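Long-range contact in serine protease p27 (Human astrovirus 1, PDB 2W5E), which is a trypsin-like serine protease from the viral non-structural polyprotein, thought to cleave that polyprotein into its functional products: residues Lys22-Phe26 / Ser127-Val131. Numbering follows the deposited sequence.
Sequences KGTGF and SGAPV
One face of the Phe26 ring is covered by the pyrrolidine of Pro130, whose CB sits 3.8 Å from the ring centroid of Phe26 in a CH-pi contact, displaced toward the rim that carries CD1. At that same side of the ring, the edge meets a polar atom: Gly128 O lies in the ring plane, 3.7 Å from Phe26 CD1. The ring reaches this place because CG of Phe26 stands between the backbone N and the carbonyl carbon (chi1 64°). Val138 and Val141 of strand 138-146 and Leu13 also touch the Phe26 side chain, so the ring is part of the apolar seam between the two six-stranded barrels of this trypsin-like fold.

Further back along the strand the contact becomes polar. Thr24 N donates to Ser127 O at 2.9 Å, with an N-H...O angle of 168°. A water 3.1 Å from Ser127 O can donate a hydrogen bond to that carbonyl, and it is also 2.7 Å from Thr24 OG1. With OG1 anti to its carbonyl carbon (chi1 -62°), the Thr24 hydroxyl can meet both the water and the amide of Tyr97, while Thr24 CG2 packs 4.0 Å from Ala129 CA. Gly128 CA comes within 3.3 Å of Thr24 O in a CA-H...O contact, an approach that the absence of a side chain at Gly128 allows.

Ser127 is the serine of the charge relay system, and its OG is hydrogen-bonded to His37 NE2. Strand 21-28 belongs to the first barrel, and His37 sits in the short helix that follows strand 31-35 of the same barrel, while Ser127 leads into the second. The straight bond to Ser127 O thus ties the backbone of the catalytic serine to the opposite barrel, consistent with an active site set in the cleft between them.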
loop_
_atom_site.group_PDB
_atom_site.type_symbol
_atom_site.label_atom_id
_atom_site.label_comp_id
_atom_site.label_asym_id
_atom_site.label_seq_id
_atom_site.Cartn_x
_atom_site.Cartn_y
_atom_site.Cartn_z
ATOM N N LYS A 22 22.897 -1.142 26.305
ATOM C CA LYS A 22 22.020 -0.979 25.145
ATOM C C LYS A 22 20.552 -0.821 25.528
ATOM O O LYS A 22 20.096 -1.361 26.540
ATOM C CB LYS A 22 22.178 -2.153 24.173
ATOM C CG LYS A 22 23.531 -2.222 23.480
ATOM C CD LYS A 22 23.698 -3.535 22.725
ATOM C CE LYS A 22 25.138 -3.749 22.276
ATOM N NZ LYS A 22 25.564 -2.748 21.260
ATOM N N GLY A 23 19.820 -0.074 24.707
ATOM C CA GLY A 23 18.388 0.105 24.911
ATOM C C GLY A 23 17.653 0.132 23.589
ATOM O O GLY A 23 18.270 0.033 22.525
ATOM N N THR A 24 16.333 0.273 23.663
ATOM C CA THR A 24 15.495 0.389 22.475
ATOM C C THR A 24 15.174 1.860 22.212
ATOM O O THR A 24 14.954 2.642 23.143
ATOM C CB THR A 24 14.188 -0.454 22.616
ATOM O OG1 THR A 24 14.525 -1.840 22.755
ATOM C CG2 THR A 24 13.284 -0.294 21.391
ATOM N N GLY A 25 15.172 2.233 20.936
ATOM C CA GLY A 25 14.705 3.545 20.517
ATOM C C GLY A 25 13.622 3.380 19.463
ATOM O O GLY A 25 13.453 2.299 18.903
ATOM N N PHE A 26 12.885 4.447 19.191
ATOM C CA PHE A 26 11.900 4.410 18.117
ATOM C C PHE A 26 11.782 5.735 17.377
ATOM O O PHE A 26 11.936 6.810 17.961
ATOM C CB PHE A 26 10.532 3.918 18.629
ATOM C CG PHE A 26 9.892 4.825 19.638
ATOM C CD1 PHE A 26 10.149 4.669 20.999
ATOM C CD2 PHE A 26 9.006 5.818 19.232
ATOM C CE1 PHE A 26 9.539 5.492 21.938
ATOM C CE2 PHE A 26 8.395 6.653 20.166
ATOM C CZ PHE A 26 8.659 6.491 21.519
ATOM N N SER A 127 14.129 -1.182 28.292
ATOM C CA SER A 127 14.204 0.275 28.456
ATOM C C SER A 127 14.135 1.005 27.115
ATOM O O SER A 127 14.844 0.647 26.172
ATOM C CB SER A 127 15.480 0.682 29.200
ATOM O OG SER A 127 15.576 0.051 30.472
ATOM N N GLY A 128 13.270 2.017 27.047
ATOM C CA GLY A 128 13.098 2.837 25.847
ATOM C C GLY A 128 11.999 2.369 24.896
ATOM O O GLY A 128 11.563 3.131 24.031
ATOM N N ALA A 129 11.549 1.128 25.062
ATOM C CA ALA A 129 10.537 0.524 24.183
ATOM C C ALA A 129 9.249 1.348 24.100
ATOM O O ALA A 129 8.727 1.796 25.122
ATOM C CB ALA A 129 10.217 -0.879 24.636
ATOM N N PRO A 130 8.728 1.543 22.874
ATOM C CA PRO A 130 7.449 2.225 22.741
ATOM C C PRO A 130 6.313 1.339 23.263
ATOM O O PRO A 130 6.281 0.133 22.992
ATOM C CB PRO A 130 7.320 2.441 21.228
ATOM C CG PRO A 130 8.122 1.333 20.623
ATOM C CD PRO A 130 9.275 1.127 21.568
ATOM N N VAL A 131 5.417 1.939 24.033
ATOM C CA VAL A 131 4.195 1.271 24.461
ATOM C C VAL A 131 3.065 1.878 23.640
ATOM O O VAL A 131 2.756 3.052 23.795
ATOM C CB VAL A 131 3.945 1.439 25.981
ATOM C CG1 VAL A 131 2.712 0.649 26.413
ATOM C CG2 VAL A 131 5.169 0.970 26.780
HETATM O O HOH W 1 15.536 -2.168 25.195
#